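Local coordinates for protein murein peptide amidase A (Escherichia coli O157:H7, PDB 5HXD) that probably hydrolyses, as a zinc-dependent M14-family amidase, the gamma-D-glutamyl-diaminopimelate bond of murein tripeptide, releasing L-Ala-gamma-D-Glu and diaminopimelate during cell-wall degradation, at residues D217-S220 with E221-F225; E173-A176 with Q177-L181; P136-Q139 with A140-L144; S197-D201 with L202-C206. All blocks are in the same frame, centred on the assembly; numbering follows the deposited sequence.

Contact 1: residues D217-S220 with E221-F225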
loop_
_atom_site.group_PDB
_atom_site.type_symbol
_atom_site.label_atom_id
_atom_site.label_comp_id
_atom_site.label_asym_id
_atom_site.label_seq_id
_atom_site.Cartn_x
_atom_site.Cartn_y
_atom_site.Cartn_z
ATOM N N ASP A 217 -9.215 5.946 -3.719
ATOM C CA ASP A 217 -10.104 6.143 -4.855
ATOM C C ASP A 217 -10.590 7.589 -4.948
ATOM O O ASP A 217 -10.704 8.149 -6.046
ATOM C CB ASP A 217 -11.291 5.187 -4.768
ATOM C CG ASP A 217 -12.266 5.365 -5.913
ATOM O OD1 ASP A 217 -11.994 4.859 -7.030
ATOM O OD2 ASP A 217 -13.307 6.020 -5.690
ATOM N N GLU A 218 -10.862 8.190 -3.790
ATOM C CA GLU A 218 -11.281 9.590 -3.714
ATOM C C GLU A 218 -10.084 10.567 -3.680
ATOM O O GLU A 218 -10.184 11.716 -4.132
ATOM C CB GLU A 218 -12.170 9.811 -2.478
ATOM C CG GLU A 218 -12.777 11.224 -2.395
ATOM C CD GLU A 218 -13.277 11.587 -1.005
ATOM O OE1 GLU A 218 -13.403 10.682 -0.154
ATOM O OE2 GLU A 218 -13.532 12.788 -0.762
ATOM N N ALA A 219 -8.959 10.115 -3.133
ATOM C CA ALA A 219 -7.755 10.934 -3.096
ATOM C C ALA A 219 -7.160 11.050 -4.499
ATOM O O ALA A 219 -6.573 12.081 -4.863
ATOM C CB ALA A 219 -6.739 10.353 -2.112
ATOM N N SER A 220 -7.342 9.999 -5.296
ATOM C CA SER A 220 -6.933 10.026 -6.697
ATOM C C SER A 220 -7.844 10.950 -7.528
ATOM O O SER A 220 -7.539 11.261 -8.680
ATOM C CB SER A 220 -6.936 8.613 -7.268
ATOM O OG SER A 220 -6.338 8.599 -8.546
ATOM N N GLU A 221 -8.959 11.360 -6.919
ATOM C CA GLU A 221 -9.909 12.349 -7.452
ATOM C C GLU A 221 -9.692 13.734 -6.804
ATOM O O GLU A 221 -9.342 14.708 -7.470
ATOM C CB GLU A 221 -11.359 11.843 -7.223
ATOM C CG GLU A 221 -12.507 12.878 -7.054
ATOM C CD GLU A 221 -12.585 13.958 -8.143
ATOM O OE1 GLU A 221 -12.111 13.716 -9.282
ATOM O OE2 GLU A 221 -13.122 15.059 -7.852
ATOM N N LYS A 222 -9.877 13.792 -5.491
ATOM C CA LYS A 222 -9.911 15.049 -4.740
ATOM C C LYS A 222 -8.577 15.815 -4.651
ATOM O O LYS A 222 -8.577 17.042 -4.595
ATOM C CB LYS A 222 -10.423 14.751 -3.331
ATOM C CG LYS A 222 -10.658 15.927 -2.447
ATOM C CD LYS A 222 -10.841 15.438 -1.010
ATOM C CE LYS A 222 -11.367 16.530 -0.096
ATOM N NZ LYS A 222 -12.703 16.992 -0.559
ATOM N N TYR A 223 -7.452 15.096 -4.642
ATOM C CA TYR A 223 -6.140 15.685 -4.328
ATOM C C TYR A 223 -5.136 15.619 -5.475
ATOM O O TYR A 223 -3.967 15.998 -5.317
ATOM C CB TYR A 223 -5.531 14.993 -3.098
ATOM C CG TYR A 223 -6.197 15.375 -1.804
ATOM C CD1 TYR A 223 -6.802 16.605 -1.663
ATOM C CD2 TYR A 223 -6.231 14.506 -0.728
ATOM C CE1 TYR A 223 -7.422 16.966 -0.497
ATOM C CE2 TYR A 223 -6.850 14.859 0.456
ATOM C CZ TYR A 223 -7.443 16.090 0.560
ATOM O OH TYR A 223 -8.065 16.468 1.725
ATOM N N LEU A 224 -5.593 15.135 -6.626
ATOM C CA LEU A 224 -4.700 14.893 -7.754
ATOM C C LEU A 224 -4.276 16.216 -8.343
ATOM O O LEU A 224 -3.166 16.341 -8.846
ATOM C CB LEU A 224 -5.376 14.016 -8.809
ATOM C CG LEU A 224 -4.564 13.599 -10.040
ATOM C CD1 LEU A 224 -3.150 13.239 -9.650
ATOM C CD2 LEU A 224 -5.229 12.425 -10.760
ATOM N N PHE A 225 -5.178 17.194 -8.266
ATOM C CA PHE A 225 -4.917 18.550 -8.725
ATOM C C PHE A 225 -3.749 19.128 -7.940
ATOM O O PHE A 225 -2.721 19.545 -8.505
ATOM C CB PHE A 225 -6.174 19.422 -8.568
ATOM C CG PHE A 225 -5.949 20.885 -8.858
ATOM C CD1 PHE A 225 -5.982 21.367 -10.159
ATOM C CD2 PHE A 225 -5.697 21.791 -7.820
ATOM C CE1 PHE A 225 -5.764 22.727 -10.421
ATOM C CE2 PHE A 225 -5.475 23.144 -8.082
ATOM C CZ PHE A 225 -5.514 23.609 -9.383
#
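E218 and K222 are joined by a backbone hydrogen bond, with their side chains running alongside, at the end of helix 216-222. Among the hydrogen bonds, K222 N donates to E218 O almost straight, and E221 N makes a weak bond to the same E218 O at 3.1 Å. One residue on, Y223 N reaches A219 O at 3.1 Å from above the carbonyl plane. Y223 itself leaves the helical path (phi -117°, psi 5°) and forms the break before helix 224-230.

The charged interaction is looser. The E218 and K222 side chains point in the same direction, yet E218 OE2 stays 4.3 Å from K222 NZ, beyond a salt bridge. The carboxylate lies beside the aliphatic part of the lysine, E218 OE2 being 3.8 Å from K222 CD.

The apolar contacts gather round Y223. K222 CD sits 3.7 Å above the plane of the Y223 ring, toward its rim, while A219 CB meets Y223 CD2 obliquely at 4.4 Å. Apart from these, L224 CD2 rests 3.3 Å from S220 O, a methyl against a carbonyl.

Beyond the turn, A219, S220 and L224 pack on helix 53-65, and Y223 meets the ring of F211. D217 OD2 is hydrogen-bonded to S117 OG of the second subunit.

Backbone bonds and the buried A219 and Y223 thus set the course of the turn, while the exposed E218 and K222 probably add only a mild electrostatic attraction.

Contact 2: residues E173-A176 with Q177-L181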
loop_
_atom_site.group_PDB
_atom_site.type_symbol
_atom_site.label_atom_id
_atom_site.label_comp_id
_atom_site.label_asym_id
_atom_site.label_seq_id
_atom_site.Cartn_x
_atom_site.Cartn_y
_atom_site.Cartn_z
ATOM N N GLU A 173 2.267 27.288 3.370
ATOM C CA GLU A 173 0.977 27.954 3.203
ATOM C C GLU A 173 0.376 27.629 1.836
ATOM O O GLU A 173 -0.843 27.590 1.686
ATOM C CB GLU A 173 1.122 29.470 3.408
ATOM C CG GLU A 173 1.539 29.803 4.839
ATOM C CD GLU A 173 1.626 31.280 5.149
ATOM O OE1 GLU A 173 2.558 31.961 4.648
ATOM O OE2 GLU A 173 0.767 31.747 5.929
ATOM N N TRP A 174 1.226 27.375 0.848
ATOM C CA TRP A 174 0.742 26.853 -0.415
ATOM C C TRP A 174 0.080 25.504 -0.192
ATOM O O TRP A 174 -1.039 25.268 -0.652
ATOM C CB TRP A 174 1.867 26.704 -1.435
ATOM C CG TRP A 174 1.332 26.229 -2.744
ATOM C CD1 TRP A 174 0.849 27.002 -3.753
ATOM C CD2 TRP A 174 1.188 24.868 -3.178
ATOM N NE1 TRP A 174 0.418 26.214 -4.792
ATOM C CE2 TRP A 174 0.614 24.899 -4.464
ATOM C CE3 TRP A 174 1.485 23.627 -2.605
ATOM C CZ2 TRP A 174 0.334 23.735 -5.191
ATOM C CZ3 TRP A 174 1.202 22.467 -3.330
ATOM C CH2 TRP A 174 0.636 22.533 -4.608
ATOM N N LEU A 175 0.785 24.618 0.509
ATOM C CA LEU A 175 0.304 23.258 0.746
ATOM C C LEU A 175 -1.019 23.293 1.484
ATOM O O LEU A 175 -1.944 22.542 1.160
ATOM C CB LEU A 175 1.337 22.443 1.543
ATOM C CG LEU A 175 2.596 21.979 0.797
ATOM C CD1 LEU A 175 3.678 21.523 1.757
ATOM C CD2 LEU A 175 2.264 20.881 -0.203
ATOM N N ALA A 176 -1.110 24.178 2.475
ATOM C CA ALA A 176 -2.307 24.264 3.303
ATOM C C ALA A 176 -3.501 24.634 2.452
ATOM O O ALA A 176 -4.580 24.046 2.577
ATOM C CB ALA A 176 -2.121 25.267 4.421
ATOM N N GLN A 177 -3.285 25.589 1.556
ATOM C CA GLN A 177 -4.350 26.089 0.705
ATOM C C GLN A 177 -4.683 25.090 -0.402
ATOM O O GLN A 177 -5.847 24.740 -0.591
ATOM C CB GLN A 177 -3.959 27.451 0.120
ATOM C CG GLN A 177 -4.910 28.584 0.518
ATOM C CD GLN A 177 -4.260 29.968 0.478
ATOM O OE1 GLN A 177 -3.070 30.105 0.184
ATOM N NE2 GLN A 177 -5.048 31.002 0.780
ATOM N N ALA A 178 -3.656 24.622 -1.109
ATOM C CA ALA A 178 -3.823 23.666 -2.213
ATOM C C ALA A 178 -4.474 22.345 -1.814
ATOM O O ALA A 178 -5.178 21.744 -2.626
ATOM C CB ALA A 178 -2.479 23.383 -2.868
ATOM N N PHE A 179 -4.248 21.870 -0.590
ATOM C CA PHE A 179 -4.816 20.566 -0.190
ATOM C C PHE A 179 -6.009 20.712 0.766
ATOM O O PHE A 179 -6.569 19.717 1.231
ATOM C CB PHE A 179 -3.748 19.676 0.476
ATOM C CG PHE A 179 -2.794 19.010 -0.489
ATOM C CD1 PHE A 179 -3.103 17.791 -1.063
ATOM C CD2 PHE A 179 -1.570 19.589 -0.793
ATOM C CE1 PHE A 179 -2.219 17.168 -1.938
ATOM C CE2 PHE A 179 -0.686 18.975 -1.664
ATOM C CZ PHE A 179 -1.013 17.764 -2.237
ATOM N N GLU A 180 -6.370 21.963 1.052
ATOM C CA GLU A 180 -7.406 22.333 2.027
ATOM C C GLU A 180 -7.227 21.685 3.397
ATOM O O GLU A 180 -8.172 21.187 4.015
ATOM C CB GLU A 180 -8.794 22.040 1.470
ATOM C CG GLU A 180 -9.364 23.282 0.831
ATOM C CD GLU A 180 -10.755 23.103 0.336
ATOM O OE1 GLU A 180 -11.652 22.800 1.157
ATOM O OE2 GLU A 180 -10.939 23.281 -0.885
ATOM N N LEU A 181 -5.997 21.771 3.882
ATOM C CA LEU A 181 -5.637 21.274 5.189
ATOM C C LEU A 181 -5.076 22.409 6.009
ATOM O O LEU A 181 -4.328 23.236 5.493
ATOM C CB LEU A 181 -4.606 20.152 5.078
ATOM C CG LEU A 181 -5.131 18.870 4.466
ATOM C CD1 LEU A 181 -4.006 17.861 4.398
ATOM C CD2 LEU A 181 -6.285 18.362 5.315
#
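W174 presents one face of its indole to A178 CB, which stands 3.5 Å from the centroid of the six-membered ring and only 8° off the normal, a CH-pi contact. L175 CG lies at the edge of the same indole, in its plane. The F179 ring takes L175 O at its edge, also in plane, and meets W174 CZ3 obliquely at 4.3 Å through CE2.

These groups lie on the last turns of helix 170-178 and just past it. This is the helix of a beta-alpha-beta crossover between strands 162-164 and 183-184, and it ends in a Schellman motif. E180 takes a positive phi (51°), L181 N donates to A176 O in the carbonyl plane, and, nested within that bond, E180 N is hydrogen-bonded to Q177 O. Ahead of this, A178 N bonds nearly linearly to W174 O at 2.7 Å, and Q177 N and F179 N keep the regular helical bonds to E173 O and L175 O.

Swinging CG of W174 anti to its own nitrogen (chi1 -177°) carries the indole forward along the helix, over the alanine one turn later. Helix 224-230 packs against W174 and L175 through L230, W233 meets the indole edge-to-face, and I163 of strand 162-164 touches both L175 and L181.

L175 and F179 point the same way and run side by side, with L175 CD2 3.8 Å from F179 CE2.

Contact 3: residues P136-Q139 with A140-L144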
loop_
_atom_site.group_PDB
_atom_site.type_symbol
_atom_site.label_atom_id
_atom_site.label_comp_id
_atom_site.label_asym_id
_atom_site.label_seq_id
_atom_site.Cartn_x
_atom_site.Cartn_y
_atom_site.Cartn_z
ATOM N N PRO A 136 17.990 -0.472 6.826
ATOM C CA PRO A 136 18.475 -0.246 5.462
ATOM C C PRO A 136 17.652 0.803 4.727
ATOM O O PRO A 136 18.246 1.648 4.059
ATOM C CB PRO A 136 18.349 -1.625 4.793
ATOM C CG PRO A 136 17.457 -2.412 5.646
ATOM C CD PRO A 136 17.541 -1.860 7.034
ATOM N N GLU A 137 16.329 0.755 4.853
ATOM C CA GLU A 137 15.473 1.805 4.321
ATOM C C GLU A 137 15.887 3.188 4.820
ATOM O O GLU A 137 15.809 4.160 4.077
ATOM C CB GLU A 137 14.016 1.559 4.698
ATOM C CG GLU A 137 13.375 0.345 4.069
ATOM C CD GLU A 137 13.576 -0.912 4.879
ATOM O OE1 GLU A 137 14.198 -0.851 5.959
ATOM O OE2 GLU A 137 13.116 -1.973 4.423
ATOM N N THR A 138 16.321 3.283 6.076
ATOM C CA THR A 138 16.691 4.577 6.649
ATOM C C THR A 138 18.017 5.107 6.113
ATOM O O THR A 138 18.143 6.275 5.726
ATOM C CB THR A 138 16.801 4.495 8.167
ATOM O OG1 THR A 138 15.555 4.028 8.701
ATOM C CG2 THR A 138 17.188 5.870 8.754
ATOM N N GLN A 139 19.015 4.233 6.114
ATOM C CA GLN A 139 20.324 4.573 5.602
ATOM C C GLN A 139 20.252 4.988 4.152
ATOM O O GLN A 139 20.834 5.999 3.773
ATOM C CB GLN A 139 21.285 3.400 5.793
ATOM C CG GLN A 139 21.739 3.287 7.246
ATOM C CD GLN A 139 22.193 1.891 7.640
ATOM O OE1 GLN A 139 22.539 1.069 6.787
ATOM N NE2 GLN A 139 22.199 1.617 8.945
ATOM N N ALA A 140 19.519 4.222 3.355
ATOM C CA ALA A 140 19.441 4.480 1.931
ATOM C C ALA A 140 18.870 5.861 1.647
ATOM O O ALA A 140 19.404 6.596 0.815
ATOM C CB ALA A 140 18.627 3.434 1.256
ATOM N N LEU A 141 17.794 6.217 2.335
ATOM C CA LEU A 141 17.220 7.538 2.136
ATOM C C LEU A 141 18.176 8.632 2.609
ATOM O O LEU A 141 18.267 9.664 1.980
ATOM C CB LEU A 141 15.879 7.681 2.862
ATOM C CG LEU A 141 15.142 8.987 2.524
ATOM C CD1 LEU A 141 14.608 8.946 1.105
ATOM C CD2 LEU A 141 14.032 9.302 3.508
ATOM N N CYS A 142 18.870 8.406 3.723
ATOM C CA CYS A 142 19.810 9.381 4.268
ATOM C C CYS A 142 20.955 9.695 3.315
ATOM O O CYS A 142 21.417 10.847 3.246
ATOM C CB CYS A 142 20.387 8.891 5.593
ATOM S SG CYS A 142 19.300 9.143 6.984
ATOM N N GLN A 143 21.415 8.676 2.590
ATOM C CA GLN A 143 22.502 8.855 1.640
ATOM C C GLN A 143 22.031 9.508 0.340
ATOM O O GLN A 143 22.748 10.339 -0.245
ATOM C CB GLN A 143 23.193 7.522 1.357
ATOM C CG GLN A 143 24.177 7.118 2.453
ATOM C CD GLN A 143 25.034 8.300 2.956
ATOM O OE1 GLN A 143 25.590 9.079 2.159
ATOM N NE2 GLN A 143 25.130 8.442 4.287
ATOM N N LEU A 144 20.835 9.129 -0.102
ATOM C CA LEU A 144 20.163 9.785 -1.217
ATOM C C LEU A 144 20.127 11.300 -0.998
ATOM O O LEU A 144 20.556 12.067 -1.859
ATOM C CB LEU A 144 18.737 9.234 -1.383
ATOM C CG LEU A 144 17.843 9.778 -2.502
ATOM C CD1 LEU A 144 18.214 9.180 -3.847
ATOM C CD2 LEU A 144 16.382 9.525 -2.191
#
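P136 and A140 make the first of four successive i to i+4 backbone bonds, A140 N donating to P136 O at 3.0 Å with a nearly straight N-H (163°). C142 N to T138 O and Q143 N to Q139 O follow at the same length, whereas the bond from L141 N to E137 O, at 3.3 Å, is weak. This is the regular alpha-helical ladder of the first turns of helix 136-148, with P136 as its opening residue.

Three polar side chains of the first turn find their partners outside the helix: E137 is hydrogen-bonded through OE1 to N91 ND2 and through OE2 to L24 N, T138 OG1 to N100 OD1, and Q139 NE2 to G133 O. The buried carboxylate and hydroxyl are thus satisfied by the surrounding loops.

Around the ladder the side chains touch mostly the carbonyls one turn back. A140 CB lies 3.3 Å from P136 O, and Q143 lays its CG beside Q139 O at 3.8 Å. The C142 sulfur stands anti to its carbonyl carbon (chi1 -80°), which turns it back along the helix: SG comes 3.3 Å from T138 O and 4.3 Å from T138 CG2.

Farther out, A140, L141 and L144 press on Y20 of strand 18-22, A140 also on L29 of strand 28-31, and L141 meets F195 of helix 195-201. The helix thus packs against both the small two-stranded antiparallel sheet and helix 195-201.

Contact 4: residues S197-D201 with L202-C206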
loop_
_atom_site.group_PDB
_atom_site.type_symbol
_atom_site.label_atom_id
_atom_site.label_comp_id
_atom_site.label_asym_id
_atom_site.label_seq_id
_atom_site.Cartn_x
_atom_site.Cartn_y
_atom_site.Cartn_z
ATOM N N SER A 197 13.194 15.267 12.418
ATOM C CA SER A 197 14.201 15.537 13.435
ATOM C C SER A 197 15.603 15.464 12.834
ATOM O O SER A 197 16.508 16.212 13.224
ATOM C CB SER A 197 14.082 14.551 14.595
ATOM O OG SER A 197 13.097 14.947 15.528
ATOM N N TRP A 198 15.779 14.538 11.899
ATOM C CA TRP A 198 17.049 14.378 11.222
ATOM C C TRP A 198 17.283 15.552 10.273
ATOM O O TRP A 198 18.392 16.046 10.108
ATOM C CB TRP A 198 17.065 13.069 10.454
ATOM C CG TRP A 198 18.369 12.754 9.797
ATOM C CD1 TRP A 198 19.523 12.359 10.405
ATOM C CD2 TRP A 198 18.642 12.773 8.394
ATOM N NE1 TRP A 198 20.502 12.132 9.469
ATOM C CE2 TRP A 198 19.984 12.376 8.226
ATOM C CE3 TRP A 198 17.879 13.082 7.263
ATOM C CZ2 TRP A 198 20.576 12.281 6.982
ATOM C CZ3 TRP A 198 18.467 12.998 6.040
ATOM C CH2 TRP A 198 19.803 12.591 5.902
ATOM N N CYS A 199 16.205 15.982 9.641
ATOM C CA CYS A 199 16.263 17.077 8.712
ATOM C C CYS A 199 16.644 18.394 9.415
ATOM O O CYS A 199 17.486 19.157 8.912
ATOM C CB CYS A 199 14.916 17.193 7.995
ATOM S SG CYS A 199 14.749 16.085 6.574
ATOM N N ALA A 200 16.037 18.644 10.576
ATOM C CA ALA A 200 16.334 19.848 11.342
ATOM C C ALA A 200 17.805 19.915 11.714
ATOM O O ALA A 200 18.400 20.997 11.688
ATOM C CB ALA A 200 15.490 19.925 12.585
ATOM N N ASP A 201 18.406 18.776 12.049
ATOM C CA ASP A 201 19.819 18.802 12.435
ATOM C C ASP A 201 20.782 19.067 11.244
ATOM O O ASP A 201 21.915 19.516 11.441
ATOM C CB ASP A 201 20.184 17.509 13.167
ATOM C CG ASP A 201 19.562 17.436 14.560
ATOM O OD1 ASP A 201 18.949 18.439 15.009
ATOM O OD2 ASP A 201 19.712 16.390 15.223
ATOM N N LEU A 202 20.320 18.817 10.022
ATOM C CA LEU A 202 21.099 19.123 8.823
ATOM C C LEU A 202 20.757 20.518 8.296
ATOM O O LEU A 202 21.290 20.954 7.263
ATOM C CB LEU A 202 20.854 18.081 7.726
ATOM C CG LEU A 202 21.543 16.734 7.903
ATOM C CD1 LEU A 202 21.023 15.753 6.877
ATOM C CD2 LEU A 202 23.049 16.882 7.778
ATOM N N ASN A 203 19.872 21.201 9.023
ATOM C CA ASN A 203 19.278 22.464 8.584
ATOM C C ASN A 203 18.576 22.334 7.237
ATOM O O ASN A 203 18.521 23.294 6.465
ATOM C CB ASN A 203 20.331 23.567 8.520
ATOM C CG ASN A 203 20.744 24.052 9.892
ATOM O OD1 ASN A 203 20.279 23.537 10.921
ATOM N ND2 ASN A 203 21.621 25.049 9.923
ATOM N N LEU A 204 18.038 21.139 6.971
ATOM C CA LEU A 204 17.195 20.883 5.801
ATOM C C LEU A 204 15.718 21.081 6.115
ATOM O O LEU A 204 15.213 20.520 7.081
ATOM C CB LEU A 204 17.415 19.466 5.281
ATOM C CG LEU A 204 16.487 19.047 4.137
ATOM C CD1 LEU A 204 16.663 19.981 2.944
ATOM C CD2 LEU A 204 16.735 17.592 3.733
ATOM N N HIS A 205 15.026 21.871 5.301
ATOM C CA HIS A 205 13.608 22.138 5.543
ATOM C C HIS A 205 12.740 20.933 5.195
ATOM O O HIS A 205 12.604 20.591 4.014
ATOM C CB HIS A 205 13.132 23.352 4.745
ATOM C CG HIS A 205 11.719 23.759 5.039
ATOM N ND1 HIS A 205 10.915 24.382 4.106
ATOM C CD2 HIS A 205 10.964 23.635 6.155
ATOM C CE1 HIS A 205 9.727 24.618 4.632
ATOM N NE2 HIS A 205 9.730 24.180 5.879
ATOM N N CYS A 206 12.163 20.302 6.229
ATOM C CA CYS A 206 11.201 19.204 6.083
ATOM C C CYS A 206 9.785 19.651 6.489
ATOM O O CYS A 206 9.584 20.340 7.506
ATOM C CB CYS A 206 11.617 17.978 6.914
ATOM S SG CYS A 206 10.444 16.537 6.860
#
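L202 lays its CD1 methyl over one face of the W198 indole, 3.6 Å from the centroid of the six-membered ring and 16° off the normal, a CH-pi contact offset toward the rim. The two side chains cross at a slant, and CD1 is 3.5 Å from W198 CZ2. A second group forms round C199: its CB rests 3.6 Å from C206 CB, and its SG lies 3.8 Å from L204 CD2. The C199 sulfur is set beside its own backbone nitrogen (chi1 -84°), where it meets the leucine methyl and, through C206 CB, the start of strand 206-210.

Behind both groups lies the backbone of the turn. Helix 195-201 finishes in a Schellman motif, in which L204 N donates to C199 O at 2.8 Å and N203 N to A200 O at 3.1 Å. N203 has the positive phi (56°) that turns the chain, and its N-H approaches A200 O from far above the carbonyl plane. C199 O also receives a weak bond from L202 N, which makes a second weak one to W198 O.

Past the turn the chain enters strand 206-210 of the mixed sheet, with H205 bonded through its backbone to V153. W198 also packs on F101 and P102 of a loop and on C142 and I145 of helix 136-148, and L204 touches I145 too. D201 OD2 is hydrogen-bonded to A104 N.

Along the chain the order is contact 3, contact 2, contact 4, contact 1, all within the one M14 peptidase fold, on helices and helix ends around its central mixed sheet. They fall into two touching pairs. Contacts 3 and 4, centres about 15 Å apart, meet where C142 SG lies 3.4 Å from W198 CZ2, joining helices 136-148 and 195-201. Contacts 1 and 2, centres about 14 Å apart, meet at Y223 CE1 and F179 O, 3.4 Å apart. Contacts 1 and 3 lie about 29 Å apart by centres, on opposite sides of the chain's centre. Strand 206-210 begins with the last residue of contact 4, which thus leads directly into the strand ending at E210, the probable proton donor/acceptor.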